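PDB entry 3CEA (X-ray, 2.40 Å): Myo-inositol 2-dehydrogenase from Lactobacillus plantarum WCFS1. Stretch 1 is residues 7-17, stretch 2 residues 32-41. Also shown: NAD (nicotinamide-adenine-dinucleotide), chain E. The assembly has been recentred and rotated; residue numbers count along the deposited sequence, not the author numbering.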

# COMPACT_ATOMS: atom_id res chain seq x y z
N LYS A 7 -5.44 -37.87 30.47
CA LYS A 7 -6.87 -37.58 30.33
C LYS A 7 -7.08 -36.18 29.75
O LYS A 7 -6.52 -35.21 30.27
CB LYS A 7 -7.58 -37.67 31.68
CG LYS A 7 -7.98 -39.07 32.12
CD LYS A 7 -8.85 -39.00 33.37
CE LYS A 7 -9.02 -40.36 34.03
NZ LYS A 7 -9.95 -41.25 33.27
N PRO A 8 -7.87 -36.08 28.67
CA PRO A 8 -8.25 -34.76 28.17
C PRO A 8 -9.25 -34.09 29.11
O PRO A 8 -9.97 -34.78 29.83
CB PRO A 8 -8.91 -35.07 26.82
CG PRO A 8 -9.42 -36.45 26.96
CD PRO A 8 -8.45 -37.16 27.85
N LEU A 9 -9.27 -32.76 29.11
CA LEU A 9 -10.26 -32.02 29.88
C LEU A 9 -11.63 -32.20 29.25
O LEU A 9 -11.78 -32.15 28.03
CB LEU A 9 -9.92 -30.53 29.94
CG LEU A 9 -8.65 -30.05 30.66
CD1 LEU A 9 -8.51 -28.55 30.46
CD2 LEU A 9 -8.66 -30.40 32.14
N ARG A 10 -12.64 -32.43 30.09
CA ARG A 10 -14.01 -32.56 29.62
C ARG A 10 -14.68 -31.20 29.68
O ARG A 10 -14.77 -30.60 30.75
CB ARG A 10 -14.76 -33.62 30.44
CG ARG A 10 -14.22 -35.03 30.24
CD ARG A 10 -14.99 -36.07 31.04
NE ARG A 10 -16.37 -36.22 30.58
CZ ARG A 10 -16.76 -36.99 29.56
NH1 ARG A 10 -15.88 -37.70 28.87
NH2 ARG A 10 -18.04 -37.04 29.24
N ALA A 11 -15.12 -30.70 28.53
CA ALA A 11 -15.64 -29.34 28.42
C ALA A 11 -17.06 -29.26 27.88
O ALA A 11 -17.54 -30.17 27.20
CB ALA A 11 -14.70 -28.49 27.57
N ALA A 12 -17.73 -28.16 28.23
CA ALA A 12 -19.05 -27.83 27.71
C ALA A 12 -19.05 -26.40 27.19
O ALA A 12 -18.18 -25.60 27.54
CB ALA A 12 -20.10 -28.01 28.79
N ILE A 13 -20.04 -26.08 26.36
CA ILE A 13 -20.18 -24.73 25.82
C ILE A 13 -21.63 -24.24 25.93
O ILE A 13 -22.57 -24.96 25.62
CB ILE A 13 -19.65 -24.63 24.35
CG1 ILE A 13 -19.61 -23.17 23.87
CG2 ILE A 13 -20.45 -25.53 23.40
CD1 ILE A 13 -18.72 -22.93 22.66
N ILE A 14 -21.79 -23.01 26.42
CA ILE A 14 -23.08 -22.34 26.37
C ILE A 14 -23.05 -21.32 25.24
O ILE A 14 -22.14 -20.50 25.17
CB ILE A 14 -23.45 -21.65 27.70
CG1 ILE A 14 -23.28 -22.61 28.89
CG2 ILE A 14 -24.88 -21.11 27.65
CD1 ILE A 14 -23.28 -21.93 30.25
N GLY A 15 -24.03 -21.40 24.34
CA GLY A 15 -24.13 -20.48 23.21
C GLY A 15 -23.40 -20.98 21.98
O GLY A 15 -22.23 -21.35 22.05
N LEU A 16 -24.11 -20.99 20.85
CA LEU A 16 -23.54 -21.43 19.58
C LEU A 16 -23.85 -20.44 18.45
O LEU A 16 -24.02 -20.83 17.30
CB LEU A 16 -24.05 -22.83 19.22
CG LEU A 16 -23.72 -24.01 20.16
CD1 LEU A 16 -24.50 -25.24 19.76
CD2 LEU A 16 -22.22 -24.31 20.19
N GLY A 17 -23.92 -19.16 18.80
CA GLY A 17 -24.25 -18.10 17.84
C GLY A 17 -23.07 -17.66 17.00
O GLY A 17 -22.25 -18.48 16.58
PA NAD E . -25.47 -14.62 19.49
O1A NAD E . -25.09 -14.75 18.07
O2A NAD E . -26.78 -13.95 19.65
O5B NAD E . -25.47 -16.08 20.17
C5B NAD E . -26.00 -16.28 21.47
C4B NAD E . -26.19 -17.78 21.72
O4B NAD E . -26.44 -18.02 23.10
C3B NAD E . -27.37 -18.34 20.95
O3B NAD E . -26.95 -19.53 20.34
C2B NAD E . -28.43 -18.63 22.00
O2B NAD E . -29.18 -19.79 21.71
C1B NAD E . -27.61 -18.80 23.27
N9A NAD E . -28.36 -18.35 24.46
C8A NAD E . -28.97 -17.14 24.65
N7A NAD E . -29.54 -17.13 25.88
C5A NAD E . -29.30 -18.31 26.47
C6A NAD E . -29.66 -18.82 27.72
N6A NAD E . -30.14 -18.00 28.65
N1A NAD E . -29.26 -20.10 28.07
C2A NAD E . -28.52 -20.87 27.19
N3A NAD E . -28.17 -20.36 25.95
C4A NAD E . -28.56 -19.10 25.60
O3 NAD E . -24.34 -13.81 20.31
PN NAD E . -22.78 -13.89 19.90
O1N NAD E . -22.43 -15.29 19.55
O2N NAD E . -22.52 -12.79 18.95
O5D NAD E . -22.00 -13.50 21.25
C5D NAD E . -22.28 -14.07 22.51
C4D NAD E . -21.34 -13.45 23.53
O4D NAD E . -20.03 -13.36 22.99
C3D NAD E . -21.77 -12.05 23.92
O3D NAD E . -21.78 -11.95 25.33
C2D NAD E . -20.72 -11.14 23.32
O2D NAD E . -20.40 -10.06 24.18
C1D NAD E . -19.51 -12.04 23.11
N1N NAD E . -18.74 -11.66 21.92
C2N NAD E . -17.39 -11.47 22.04
C3N NAD E . -16.62 -11.11 20.93
C7N NAD E . -15.12 -11.07 21.00
O7N NAD E . -14.42 -10.30 20.05
N7N NAD E . -14.48 -11.76 21.95
C4N NAD E . -17.24 -10.93 19.69
C5N NAD E . -18.62 -11.11 19.58
C6N NAD E . -19.36 -11.48 20.70
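Stretch 2, residues 32-41: QGVKLVAACA

Stretch 2 lies alongside stretch 1 as a neighbouring parallel β-strand: residues 34-40 form a strand, extended except at Val-37, and run in the same direction as strand 9-14, with an angle of 44° between the two strand axes and a closest axial approach of 4.6 Å. Together the stretches bury 759 Å², and a ladder of seven main-chain hydrogen bonds joins them. The register starts with Gly-33 beside Pro-8, their CA atoms 4.6 Å apart. Gly-33 has a positive phi (76°), which favours glycine, and its O accepts a hydrogen bond from Leu-9 N at 2.8 Å. Leu-9 pairs with Val-34 (CA-CA 4.5 Å), and Leu-9 O receives Lys-35 N at 2.8 Å.

Ala-11, the residue with the most surface covered by the opposing stretch, anchors the first half. Its N donates to Lys-35 O at 2.9 Å, and its O accepts Val-37 N at 2.8 Å in a nearly straight bond (176°); the same Ala-11 O also takes a CA-H...O contact from Leu-36 CA at 3.5 Å. The main chain thus grips both sides of Leu-36, whose CA lies 4.8 Å from Ala-11 CA. The small Ala-11 side chain packs on Val-34, CB to CG2 3.7 Å.

At Val-37 the regular alternation is interrupted. Its phi/psi of -100/-38 departs from extended geometry, and its CB turns toward stretch 1 as an extra residue in the register: Ala-11 pairs with Leu-36 (CA-CA 4.8 Å), yet Ile-13, two residues on, pairs with Ala-39 (CA-CA 4.9 Å), three residues on. Val-37 meets the arginine here, with Arg-10 NH2 3.3 Å from Val-37 CG1, while Val-37 CG2 lies over one face of the guanidinium. Arg-10 NE is hydrogen-bonded elsewhere in the structure.

Ile-13, with nearly as much surface covered as Ala-11, anchors the second half. The bond from Ile-13 N to Ala-38 O is the longest of the ladder at 3.2 Å, but Cys-40 N to Ile-13 O closes to 2.8 Å. With chi1 at t, Ile-13 sets CG2 3.9 Å from Leu-36 CD1 and 3.8 Å from Ala-39 CB, so one methyl touches side chains from both sides of the Val-37 irregularity. Leu-9, Ala-11 and Ile-13 share their face of the sheet with Val-34, Leu-36 and Ala-39. Leu-16, beyond the strand, extends this apolar packing, its CD1 4.2 Å from Ala-39 CB.

Cys-40 has the most covered surface in stretch 2. It pairs with Ile-14 (CA-CA 4.6 Å) on the other face, where Ile-14 CG2 lies 4.4 Å from Cys-40 CB, and its O accepts Gly-15 N at 2.7 Å, the shortest and straightest bond of the ladder (179°). The dinucleotide sits at this end: Ile-14 CG2 and Cys-40 SG approach NAD C2A at 3.7 and 3.8 Å, and Leu-16 N donates to NAD O3B at 3.2 Å. Gly-17 CA comes within 3.3 Å of NAD O5B, where a CB would clash.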

# COMPACT_ATOMS: atom_id res chain seq x y z
N GLN A 32 -6.11 -28.72 21.66
CA GLN A 32 -5.56 -29.98 22.15
C GLN A 32 -5.77 -30.17 23.65
O GLN A 32 -5.79 -29.19 24.41
CB GLN A 32 -4.08 -30.09 21.81
CG GLN A 32 -3.78 -30.17 20.33
CD GLN A 32 -2.47 -30.88 20.03
OE1 GLN A 32 -1.42 -30.51 20.56
NE2 GLN A 32 -2.53 -31.90 19.19
N GLY A 33 -5.91 -31.42 24.06
CA GLY A 33 -6.07 -31.78 25.47
C GLY A 33 -7.46 -31.49 26.00
O GLY A 33 -7.66 -31.39 27.22
N VAL A 34 -8.43 -31.37 25.09
CA VAL A 34 -9.81 -31.07 25.46
C VAL A 34 -10.81 -31.89 24.64
O VAL A 34 -10.54 -32.26 23.49
CB VAL A 34 -10.11 -29.54 25.36
CG1 VAL A 34 -10.40 -29.12 23.91
CG2 VAL A 34 -11.26 -29.14 26.26
N LYS A 35 -11.97 -32.17 25.24
CA LYS A 35 -13.06 -32.86 24.56
C LYS A 35 -14.38 -32.17 24.89
O LYS A 35 -14.78 -32.09 26.05
CB LYS A 35 -13.10 -34.34 24.98
CG LYS A 35 -13.93 -35.23 24.07
N LEU A 36 -15.04 -31.65 23.85
CA LEU A 36 -16.34 -31.01 24.01
C LEU A 36 -17.44 -32.07 24.09
O LEU A 36 -17.73 -32.76 23.11
CB LEU A 36 -16.60 -30.03 22.85
CG LEU A 36 -17.82 -29.10 22.93
CD1 LEU A 36 -17.72 -28.15 24.12
CD2 LEU A 36 -17.96 -28.33 21.63
N VAL A 37 -18.05 -32.17 25.27
CA VAL A 37 -19.00 -33.25 25.56
C VAL A 37 -20.46 -32.82 25.43
O VAL A 37 -21.30 -33.59 24.96
CB VAL A 37 -18.74 -33.86 26.97
CG1 VAL A 37 -19.73 -34.99 27.26
CG2 VAL A 37 -17.31 -34.37 27.08
N ALA A 38 -20.75 -31.60 25.85
CA ALA A 38 -22.12 -31.09 25.83
C ALA A 38 -22.19 -29.65 25.34
O ALA A 38 -21.22 -28.90 25.43
CB ALA A 38 -22.75 -31.22 27.21
N ALA A 39 -23.36 -29.26 24.83
CA ALA A 39 -23.60 -27.90 24.38
C ALA A 39 -24.98 -27.42 24.81
O ALA A 39 -25.94 -28.19 24.85
CB ALA A 39 -23.45 -27.80 22.87
N CYS A 40 -25.07 -26.13 25.13
CA CYS A 40 -26.33 -25.52 25.54
C CYS A 40 -26.66 -24.29 24.72
O CYS A 40 -25.86 -23.36 24.62
CB CYS A 40 -26.30 -25.18 27.04
SG CYS A 40 -27.87 -24.56 27.68
N ALA A 41 -27.86 -24.29 24.12
CA ALA A 41 -28.38 -23.15 23.37
C ALA A 41 -29.91 -23.14 23.43
O ALA A 41 -30.53 -24.15 23.76
CB ALA A 41 -27.91 -23.20 21.92